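Local coordinates for protein nickel-dependent hydrogenase large subunit (Allochromatium vinosum, PDB 3MYR) that forms the large subunit of a heterodimeric [NiFe] hydrogenase, which oxidises molecular hydrogen at a nickel-iron centre and passes the electrons to an acceptor, at residues Y32-E42 / L367-K377; W140-T151 / L185-E193. All coordinates share one frame; numbering follows the deposited sequence.

Contact 1 (Y32-E42 / L367-K377). With MG (magnesium ion), chain O.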
loop_
_atom_site.group_PDB
_atom_site.type_symbol
_atom_site.label_atom_id
_atom_site.label_comp_id
_atom_site.label_asym_id
_atom_site.label_seq_id
_atom_site.Cartn_x
_atom_site.Cartn_y
_atom_site.Cartn_z
ATOM N N TYR B 32 11.172 -7.315 -19.477
ATOM C CA TYR B 32 11.828 -6.188 -18.793
ATOM C C TYR B 32 10.779 -5.486 -17.927
ATOM O O TYR B 32 9.638 -5.257 -18.386
ATOM C CB TYR B 32 12.454 -5.191 -19.785
ATOM C CG TYR B 32 13.418 -5.867 -20.695
ATOM C CD1 TYR B 32 14.804 -5.854 -20.422
ATOM C CD2 TYR B 32 12.963 -6.567 -21.816
ATOM C CE1 TYR B 32 15.694 -6.520 -21.238
ATOM C CE2 TYR B 32 13.868 -7.237 -22.666
ATOM C CZ TYR B 32 15.222 -7.216 -22.347
ATOM O OH TYR B 32 16.138 -7.848 -23.183
ATOM N N SER B 33 11.153 -5.266 -16.653
ATOM C CA SER B 33 10.304 -4.648 -15.629
ATOM C C SER B 33 10.855 -3.228 -15.352
ATOM O O SER B 33 12.046 -3.053 -15.033
ATOM C CB SER B 33 10.378 -5.458 -14.332
ATOM O OG SER B 33 9.616 -4.765 -13.343
ATOM N N SER B 34 10.009 -2.219 -15.526
ATOM C CA SER B 34 10.415 -0.842 -15.398
ATOM C C SER B 34 9.465 -0.027 -14.524
ATOM O O SER B 34 8.295 0.100 -14.852
ATOM C CB SER B 34 10.413 -0.207 -16.783
ATOM O OG SER B 34 10.705 1.182 -16.626
ATOM N N GLY B 35 9.982 0.543 -13.432
ATOM C CA GLY B 35 9.236 1.481 -12.536
ATOM C C GLY B 35 9.382 2.906 -13.069
ATOM O O GLY B 35 10.504 3.343 -13.307
ATOM N N THR B 36 8.268 3.611 -13.302
ATOM C CA THR B 36 8.323 4.827 -14.104
ATOM C C THR B 36 7.897 6.027 -13.247
ATOM O O THR B 36 7.483 7.043 -13.812
ATOM C CB THR B 36 7.455 4.743 -15.422
ATOM O OG1 THR B 36 6.062 4.682 -15.054
ATOM C CG2 THR B 36 7.771 3.433 -16.271
ATOM N N MET B 37 8.106 5.958 -11.915
ATOM C CA MET B 37 7.898 7.158 -11.066
ATOM C C MET B 37 8.889 7.092 -9.909
ATOM O O MET B 37 9.114 6.006 -9.317
ATOM C CB MET B 37 6.447 7.260 -10.587
ATOM C CG MET B 37 6.114 8.546 -9.789
ATOM S SD MET B 37 6.610 8.480 -8.022
ATOM C CE MET B 37 5.197 7.601 -7.248
ATOM N N VAL B 38 9.500 8.239 -9.584
ATOM C CA VAL B 38 10.381 8.292 -8.419
ATOM C C VAL B 38 10.031 9.555 -7.606
ATOM O O VAL B 38 9.557 10.569 -8.213
ATOM C CB VAL B 38 11.898 8.363 -8.922
ATOM C CG1 VAL B 38 12.108 9.588 -9.759
ATOM C CG2 VAL B 38 12.897 8.278 -7.719
ATOM N N ARG B 39 10.258 9.502 -6.287
ATOM C CA ARG B 39 10.125 10.660 -5.381
ATOM C C ARG B 39 11.432 11.041 -4.635
ATOM O O ARG B 39 11.662 12.231 -4.334
ATOM C CB ARG B 39 8.967 10.471 -4.381
ATOM C CG ARG B 39 7.615 10.433 -5.088
ATOM C CD ARG B 39 6.475 9.827 -4.277
ATOM N NE ARG B 39 6.775 8.428 -3.962
ATOM C CZ ARG B 39 6.213 7.732 -2.971
ATOM N NH1 ARG B 39 5.342 8.327 -2.137
ATOM N NH2 ARG B 39 6.617 6.472 -2.752
ATOM N N GLY B 40 12.245 10.032 -4.301
ATOM C CA GLY B 40 13.578 10.241 -3.689
ATOM C C GLY B 40 13.381 10.575 -2.205
ATOM O O GLY B 40 14.067 11.425 -1.627
ATOM N N ILE B 41 12.523 9.809 -1.558
ATOM C CA ILE B 41 12.288 9.971 -0.143
ATOM C C ILE B 41 13.569 9.764 0.708
ATOM O O ILE B 41 13.768 10.411 1.754
ATOM C CB ILE B 41 11.119 9.048 0.289
ATOM C CG1 ILE B 41 9.852 9.543 -0.428
ATOM C CG2 ILE B 41 10.976 9.046 1.911
ATOM C CD1 ILE B 41 8.638 8.580 -0.352
ATOM N N GLU B 42 14.455 8.886 0.261
ATOM C CA GLU B 42 15.691 8.686 1.028
ATOM C C GLU B 42 16.488 9.986 1.152
ATOM O O GLU B 42 17.042 10.305 2.210
ATOM C CB GLU B 42 16.524 7.537 0.422
ATOM C CG GLU B 42 15.897 6.121 0.645
ATOM C CD GLU B 42 16.320 5.114 -0.448
ATOM O OE1 GLU B 42 16.670 5.624 -1.553
ATOM O OE2 GLU B 42 16.248 3.846 -0.235
ATOM N N LEU B 367 11.504 1.603 -24.130
ATOM C CA LEU B 367 12.702 1.835 -23.323
ATOM C C LEU B 367 13.993 1.529 -24.091
ATOM O O LEU B 367 13.992 0.806 -25.075
ATOM C CB LEU B 367 12.672 0.959 -22.095
ATOM C CG LEU B 367 11.555 1.397 -21.126
ATOM C CD1 LEU B 367 11.052 0.172 -20.319
ATOM C CD2 LEU B 367 11.923 2.507 -20.216
ATOM N N ASP B 368 15.114 2.019 -23.597
ATOM C CA ASP B 368 16.369 1.501 -24.060
ATOM C C ASP B 368 16.909 0.670 -22.881
ATOM O O ASP B 368 17.281 1.188 -21.833
ATOM C CB ASP B 368 17.283 2.686 -24.435
ATOM C CG ASP B 368 18.719 2.261 -24.814
ATOM O OD1 ASP B 368 19.202 1.140 -24.539
ATOM O OD2 ASP B 368 19.379 3.109 -25.386
ATOM N N VAL B 369 17.057 -0.611 -23.119
ATOM C CA VAL B 369 17.277 -1.569 -22.093
ATOM C C VAL B 369 18.793 -1.925 -22.053
ATOM O O VAL B 369 19.231 -2.712 -21.222
ATOM C CB VAL B 369 16.308 -2.711 -22.471
ATOM C CG1 VAL B 369 16.859 -3.924 -23.271
ATOM C CG2 VAL B 369 15.048 -2.739 -21.750
ATOM N N SER B 370 19.609 -1.249 -22.861
ATOM C CA SER B 370 21.030 -1.561 -22.874
ATOM C C SER B 370 21.684 -0.970 -21.645
ATOM O O SER B 370 22.676 -1.502 -21.214
ATOM C CB SER B 370 21.735 -1.045 -24.142
ATOM O OG SER B 370 21.762 0.366 -24.124
ATOM N N ASP B 371 21.111 0.084 -21.035
ATOM C CA ASP B 371 21.677 0.625 -19.766
ATOM C C ASP B 371 20.528 0.763 -18.707
ATOM O O ASP B 371 19.813 -0.206 -18.442
ATOM C CB ASP B 371 22.421 1.961 -20.040
ATOM C CG ASP B 371 23.340 2.426 -18.870
ATOM O OD1 ASP B 371 23.976 1.595 -18.165
ATOM O OD2 ASP B 371 23.474 3.662 -18.703
ATOM N N GLY B 372 20.361 1.921 -18.084
ATOM C CA GLY B 372 19.247 2.069 -17.116
ATOM C C GLY B 372 17.900 1.958 -17.816
ATOM O O GLY B 372 17.682 2.540 -18.914
ATOM N N TYR B 373 16.981 1.192 -17.226
ATOM C CA TYR B 373 15.637 1.118 -17.791
ATOM C C TYR B 373 14.530 1.129 -16.713
ATOM O O TYR B 373 13.341 0.775 -16.988
ATOM C CB TYR B 373 15.515 -0.078 -18.800
ATOM C CG TYR B 373 15.643 -1.512 -18.210
ATOM C CD1 TYR B 373 16.819 -2.256 -18.359
ATOM C CD2 TYR B 373 14.560 -2.109 -17.531
ATOM C CE1 TYR B 373 16.910 -3.582 -17.862
ATOM C CE2 TYR B 373 14.619 -3.404 -17.028
ATOM C CZ TYR B 373 15.822 -4.124 -17.198
ATOM O OH TYR B 373 15.906 -5.361 -16.678
ATOM N N SER B 374 14.899 1.549 -15.488
ATOM C CA SER B 374 13.997 1.535 -14.381
ATOM C C SER B 374 14.420 2.483 -13.261
ATOM O O SER B 374 15.608 2.708 -13.043
ATOM C CB SER B 374 13.880 0.087 -13.789
ATOM O OG SER B 374 12.881 0.055 -12.696
ATOM N N TRP B 375 13.428 2.972 -12.493
ATOM C CA TRP B 375 13.690 3.721 -11.291
ATOM C C TRP B 375 13.903 2.782 -10.124
ATOM O O TRP B 375 14.290 3.261 -9.071
ATOM C CB TRP B 375 12.616 4.771 -10.942
ATOM C CG TRP B 375 12.686 6.002 -11.814
ATOM C CD1 TRP B 375 11.760 6.410 -12.734
ATOM C CD2 TRP B 375 13.694 6.996 -11.789
ATOM N NE1 TRP B 375 12.156 7.587 -13.332
ATOM C CE2 TRP B 375 13.373 7.946 -12.795
ATOM C CE3 TRP B 375 14.921 7.122 -11.093
ATOM C CZ2 TRP B 375 14.167 9.085 -13.040
ATOM C CZ3 TRP B 375 15.699 8.282 -11.323
ATOM C CH2 TRP B 375 15.338 9.219 -12.311
ATOM N N LEU B 376 13.744 1.472 -10.325
ATOM C CA LEU B 376 14.088 0.507 -9.245
ATOM C C LEU B 376 15.559 0.186 -9.248
ATOM O O LEU B 376 16.115 -0.115 -10.314
ATOM C CB LEU B 376 13.290 -0.834 -9.320
ATOM C CG LEU B 376 11.772 -0.718 -8.971
ATOM C CD1 LEU B 376 10.991 0.017 -10.129
ATOM C CD2 LEU B 376 11.275 -2.177 -8.864
ATOM N N LYS B 377 16.205 0.265 -8.071
ATOM C CA LYS B 377 17.503 -0.412 -7.871
ATOM C C LYS B 377 17.330 -1.949 -7.999
ATOM O O LYS B 377 16.197 -2.458 -7.930
ATOM C CB LYS B 377 18.087 -0.056 -6.512
ATOM C CG LYS B 377 18.455 1.430 -6.373
ATOM C CD LYS B 377 18.988 1.700 -4.985
ATOM C CE LYS B 377 19.312 3.195 -4.850
ATOM N NZ LYS B 377 19.702 3.553 -3.417
HETATM MG MG MG O . 16.002 2.311 -1.494
HETATM O O HOH W 1 12.604 -2.546 -12.602
HETATM O O HOH W 2 16.591 3.583 -3.119
HETATM O O HOH W 3 17.998 1.916 -1.164
HETATM O O HOH W 4 15.906 0.729 -2.859
#

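Contact 2 (W140-T151 / L185-E193)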
loop_
_atom_site.group_PDB
_atom_site.type_symbol
_atom_site.label_atom_id
_atom_site.label_comp_id
_atom_site.label_asym_id
_atom_site.label_seq_id
_atom_site.Cartn_x
_atom_site.Cartn_y
_atom_site.Cartn_z
ATOM N N TRP B 140 -20.437 -19.348 4.604
ATOM C CA TRP B 140 -20.707 -17.909 4.572
ATOM C C TRP B 140 -22.187 -17.654 4.392
ATOM O O TRP B 140 -22.808 -18.310 3.527
ATOM C CB TRP B 140 -19.941 -17.286 3.397
ATOM C CG TRP B 140 -20.173 -15.804 3.144
ATOM C CD1 TRP B 140 -20.702 -15.246 1.995
ATOM C CD2 TRP B 140 -19.781 -14.676 3.988
ATOM N NE1 TRP B 140 -20.670 -13.858 2.094
ATOM C CE2 TRP B 140 -20.049 -13.496 3.265
ATOM C CE3 TRP B 140 -19.136 -14.572 5.223
ATOM C CZ2 TRP B 140 -19.810 -12.207 3.788
ATOM C CZ3 TRP B 140 -18.888 -13.285 5.761
ATOM C CH2 TRP B 140 -19.250 -12.129 5.061
ATOM N N PRO B 141 -22.795 -16.735 5.208
ATOM C CA PRO B 141 -24.277 -16.649 5.164
ATOM C C PRO B 141 -24.867 -16.134 3.867
ATOM O O PRO B 141 -26.008 -16.492 3.550
ATOM C CB PRO B 141 -24.634 -15.619 6.281
ATOM C CG PRO B 141 -23.462 -15.800 7.316
ATOM C CD PRO B 141 -22.235 -15.991 6.356
ATOM N N LYS B 142 -24.177 -15.217 3.191
ATOM C CA LYS B 142 -24.832 -14.393 2.168
ATOM C C LYS B 142 -24.776 -15.125 0.817
ATOM O O LYS B 142 -23.801 -14.975 0.068
ATOM C CB LYS B 142 -24.199 -13.021 2.071
ATOM C CG LYS B 142 -24.335 -12.165 3.318
ATOM C CD LYS B 142 -23.674 -10.789 3.073
ATOM C CE LYS B 142 -24.493 -9.582 3.373
ATOM N NZ LYS B 142 -24.384 -8.587 2.214
ATOM N N SER B 143 -25.776 -15.972 0.561
ATOM C CA SER B 143 -25.683 -16.922 -0.554
ATOM C C SER B 143 -27.045 -17.169 -1.175
ATOM O O SER B 143 -27.232 -18.154 -1.933
ATOM C CB SER B 143 -25.180 -18.265 -0.010
ATOM O OG SER B 143 -26.164 -18.843 0.875
ATOM N N SER B 144 -28.052 -16.389 -0.795
ATOM C CA SER B 144 -29.397 -16.742 -1.252
ATOM C C SER B 144 -29.450 -16.475 -2.761
ATOM O O SER B 144 -28.685 -15.660 -3.281
ATOM C CB SER B 144 -30.487 -15.949 -0.529
ATOM O OG SER B 144 -30.511 -14.645 -1.087
ATOM N N PRO B 145 -30.335 -17.185 -3.491
ATOM C CA PRO B 145 -30.531 -16.963 -4.922
ATOM C C PRO B 145 -31.001 -15.558 -5.188
ATOM O O PRO B 145 -30.507 -14.920 -6.123
ATOM C CB PRO B 145 -31.573 -18.031 -5.333
ATOM C CG PRO B 145 -31.351 -19.114 -4.305
ATOM C CD PRO B 145 -30.991 -18.396 -3.007
ATOM N N GLY B 146 -31.936 -15.044 -4.382
ATOM C CA GLY B 146 -32.382 -13.643 -4.578
ATOM C C GLY B 146 -31.231 -12.637 -4.433
ATOM O O GLY B 146 -31.143 -11.637 -5.151
ATOM N N TYR B 147 -30.292 -12.883 -3.520
ATOM C CA TYR B 147 -29.145 -12.010 -3.376
ATOM C C TYR B 147 -28.216 -12.004 -4.641
ATOM O O TYR B 147 -27.755 -10.937 -5.133
ATOM C CB TYR B 147 -28.368 -12.493 -2.161
ATOM C CG TYR B 147 -26.960 -11.975 -2.093
ATOM C CD1 TYR B 147 -26.672 -10.633 -1.724
ATOM C CD2 TYR B 147 -25.886 -12.842 -2.333
ATOM C CE1 TYR B 147 -25.307 -10.179 -1.591
ATOM C CE2 TYR B 147 -24.556 -12.405 -2.210
ATOM C CZ TYR B 147 -24.276 -11.087 -1.859
ATOM O OH TYR B 147 -22.948 -10.748 -1.755
ATOM N N PHE B 148 -27.906 -13.209 -5.140
ATOM C CA PHE B 148 -27.216 -13.350 -6.408
ATOM C C PHE B 148 -27.958 -12.734 -7.605
ATOM O O PHE B 148 -27.332 -12.049 -8.416
ATOM C CB PHE B 148 -26.798 -14.811 -6.679
ATOM C CG PHE B 148 -25.705 -15.256 -5.788
ATOM C CD1 PHE B 148 -25.899 -16.322 -4.892
ATOM C CD2 PHE B 148 -24.494 -14.550 -5.755
ATOM C CE1 PHE B 148 -24.849 -16.743 -4.038
ATOM C CE2 PHE B 148 -23.426 -14.965 -4.885
ATOM C CZ PHE B 148 -23.603 -16.048 -4.041
ATOM N N ALA B 149 -29.271 -12.890 -7.645
ATOM C CA ALA B 149 -30.086 -12.324 -8.730
ATOM C C ALA B 149 -30.047 -10.798 -8.591
ATOM O O ALA B 149 -29.923 -10.103 -9.574
ATOM C CB ALA B 149 -31.601 -12.832 -8.650
ATOM N N ASP B 150 -30.139 -10.275 -7.361
ATOM C CA ASP B 150 -30.079 -8.792 -7.150
ATOM C C ASP B 150 -28.697 -8.239 -7.453
ATOM O O ASP B 150 -28.564 -7.220 -8.089
ATOM C CB ASP B 150 -30.603 -8.365 -5.765
ATOM C CG ASP B 150 -32.194 -8.708 -5.574
ATOM O OD1 ASP B 150 -32.764 -8.592 -4.421
ATOM O OD2 ASP B 150 -32.871 -9.158 -6.571
ATOM N N THR B 151 -27.642 -8.956 -7.097
ATOM C CA THR B 151 -26.301 -8.530 -7.487
ATOM C C THR B 151 -26.120 -8.547 -8.999
ATOM O O THR B 151 -25.655 -7.577 -9.603
ATOM C CB THR B 151 -25.233 -9.490 -6.874
ATOM O OG1 THR B 151 -25.369 -9.434 -5.455
ATOM C CG2 THR B 151 -23.853 -9.065 -7.226
ATOM N N LEU B 185 -20.194 -15.074 -11.085
ATOM C CA LEU B 185 -21.160 -14.242 -10.339
ATOM C C LEU B 185 -20.842 -14.302 -8.843
ATOM O O LEU B 185 -20.829 -13.280 -8.184
ATOM C CB LEU B 185 -22.644 -14.670 -10.638
ATOM C CG LEU B 185 -23.738 -13.858 -9.897
ATOM C CD1 LEU B 185 -23.580 -12.295 -10.113
ATOM C CD2 LEU B 185 -25.162 -14.367 -10.274
ATOM N N MET B 186 -20.419 -15.472 -8.349
ATOM C CA MET B 186 -20.099 -15.637 -6.973
ATOM C C MET B 186 -18.908 -14.719 -6.592
ATOM O O MET B 186 -18.922 -14.041 -5.564
ATOM C CB MET B 186 -19.734 -17.090 -6.693
ATOM C CG MET B 186 -19.341 -17.336 -5.227
ATOM S SD MET B 186 -18.898 -19.115 -4.924
ATOM C CE MET B 186 -17.200 -19.070 -5.500
ATOM N N ALA B 187 -17.856 -14.749 -7.406
ATOM C CA ALA B 187 -16.677 -13.917 -7.177
ATOM C C ALA B 187 -16.990 -12.430 -7.241
ATOM O O ALA B 187 -16.449 -11.655 -6.453
ATOM C CB ALA B 187 -15.615 -14.256 -8.195
ATOM N N VAL B 188 -17.826 -12.004 -8.181
ATOM C CA VAL B 188 -18.256 -10.622 -8.237
ATOM C C VAL B 188 -19.007 -10.217 -6.947
ATOM O O VAL B 188 -18.791 -9.131 -6.419
ATOM C CB VAL B 188 -19.220 -10.423 -9.463
ATOM C CG1 VAL B 188 -20.002 -9.152 -9.319
ATOM C CG2 VAL B 188 -18.390 -10.399 -10.787
ATOM N N ALA B 189 -19.946 -11.059 -6.468
ATOM C CA ALA B 189 -20.613 -10.756 -5.215
ATOM C C ALA B 189 -19.574 -10.644 -4.090
ATOM O O ALA B 189 -19.673 -9.762 -3.228
ATOM C CB ALA B 189 -21.579 -11.869 -4.876
ATOM N N HIS B 190 -18.592 -11.539 -4.074
ATOM C CA HIS B 190 -17.606 -11.486 -2.991
ATOM C C HIS B 190 -16.690 -10.276 -3.078
ATOM O O HIS B 190 -16.252 -9.737 -2.048
ATOM C CB HIS B 190 -16.769 -12.759 -2.944
ATOM C CG HIS B 190 -17.560 -13.977 -2.582
ATOM N ND1 HIS B 190 -18.867 -13.920 -2.103
ATOM C CD2 HIS B 190 -17.217 -15.280 -2.590
ATOM C CE1 HIS B 190 -19.295 -15.154 -1.874
ATOM N NE2 HIS B 190 -18.299 -15.987 -2.115
ATOM N N TYR B 191 -16.378 -9.882 -4.307
ATOM C CA TYR B 191 -15.661 -8.622 -4.565
ATOM C C TYR B 191 -16.372 -7.460 -3.848
ATOM O O TYR B 191 -15.737 -6.606 -3.197
ATOM C CB TYR B 191 -15.607 -8.409 -6.084
ATOM C CG TYR B 191 -14.966 -7.120 -6.616
ATOM C CD1 TYR B 191 -13.743 -7.163 -7.322
ATOM C CD2 TYR B 191 -15.628 -5.902 -6.529
ATOM C CE1 TYR B 191 -13.171 -6.000 -7.904
ATOM C CE2 TYR B 191 -15.056 -4.722 -7.056
ATOM C CZ TYR B 191 -13.854 -4.779 -7.780
ATOM O OH TYR B 191 -13.316 -3.615 -8.329
ATOM N N LEU B 192 -17.682 -7.427 -3.958
ATOM C CA LEU B 192 -18.445 -6.333 -3.354
ATOM C C LEU B 192 -18.513 -6.494 -1.820
ATOM O O LEU B 192 -18.445 -5.500 -1.092
ATOM C CB LEU B 192 -19.863 -6.298 -3.931
ATOM C CG LEU B 192 -19.945 -5.790 -5.385
ATOM C CD1 LEU B 192 -21.294 -6.097 -5.924
ATOM C CD2 LEU B 192 -19.663 -4.282 -5.524
ATOM N N GLU B 193 -18.696 -7.729 -1.330
ATOM C CA GLU B 193 -18.655 -7.912 0.115
ATOM C C GLU B 193 -17.270 -7.537 0.675
ATOM O O GLU B 193 -17.171 -7.008 1.779
ATOM C CB GLU B 193 -18.969 -9.363 0.510
ATOM C CG GLU B 193 -20.293 -9.875 0.037
ATOM C CD GLU B 193 -21.459 -9.114 0.748
ATOM O OE1 GLU B 193 -21.248 -8.666 1.912
ATOM O OE2 GLU B 193 -22.546 -8.913 0.122
HETATM O O HOH W 5 -21.706 -12.954 -0.563
#

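Contact 1 (Y32-E42 / L367-K377)
S34 and G35, at the end of strand 27-35, outermost within this chain in a three-stranded antiparallel sheet, are bound by loop residues Y373 to W375; S374 also opens an ST turn that ends at L376. S34 OG donates to Y373 O at 2.7 Å, its chi1 of 175° setting the hydroxyl opposite the backbone N. G35 N points almost straight at S374 OG (3.0 Å, 175°), and the same oxygen accepts from L376 N to make the turn; a small hydroxyl suits a place where it must serve two amides and a water that bridges to S33 O. W375 N returns a bond to G35 O. Glycine fits here because L376 CD1 lies only 3.3 Å from G35 CA, where a side chain would collide.

Aromatic and apolar contacts flank these bonds. The Y32 ring turns its edge to the face of Y373, planes at 81°, while V369 CG2 lies over a Y32 face, 3.4 Å from Y32 CD1. V38 CG1 sits over the six-membered ring of W375, 3.6 Å from its centroid, in a CH-pi contact; the indole NE1 bonds to G84 O of the small subunit HydA.

Charge gathers where E42, H561 and the A506 carbonyl bind magnesium. K377 NZ, bonded to Q349 O, is too far from E42 OE1 (4.1 Å) for a salt bridge; E42 OE1 bonds to T350. Water 2, itself a ligand of the metal, joins the two, weakly on the lysine side. E42 OE2 takes the magnesium at 2.0 Å.

Contact 2 (W140-T151 / L185-E193)
One carboxylate oxygen, E193 OE2 on helix 181-201, takes both a lysine from the loop before helix 145-160 and a tyrosine from its first turn; the axes of 145-151 and 185-193 approach to 10.2 Å at 83°. K142 NZ forms a salt bridge to E193 OE2 at 2.8 Å on the syn side, with a weak second bond to OE1. Y147 OH donates to E193 OE2 at 2.7 Å from the anti side, and both donors rise from the same face of the carboxylate. Two donors on one oxygen would favour the charged form of E193. The long lysine suits an exposed position, bending at chi3 and chi4 to reach the acid.

A189, with a single methyl, lets the two rings approach its helix: its CB meets the edge of the F148 ring, 3.6 Å from F148 CE2, and also touches Y147. T151 is a knob in the hole formed by L185, V188, A189 and L192: its methyl branch swings away from its own N toward the other helix, while OG1 bonds to Y147 O. L185 CD2 packs against F148 CB, and T130 of helix 127-137 touches both residues. Water 5 accepts from W140 NE1 at 3.0 Å and donates to Y147 OH at 2.8 Å.

From the N terminus the chain runs through strands 5-7 and 17-24 to strand 27-35 and the magnesium ligand at the start of helix 41-44, the first half of contact 1. It then builds much of the helical part of the subunit. Within that passage contact 2 closes a short loop, 34 residues apart at its closest ends, by joining helix 145-160 to helix 181-201. The chain returns to contact 1 only at 367-377, after 324 intervening residues, so the small loop lies wholly within the large one. Contact 1 ties the N-terminal sheet to the loop before strand 378-381. The nearest atoms of the two contacts are about 22 Å apart.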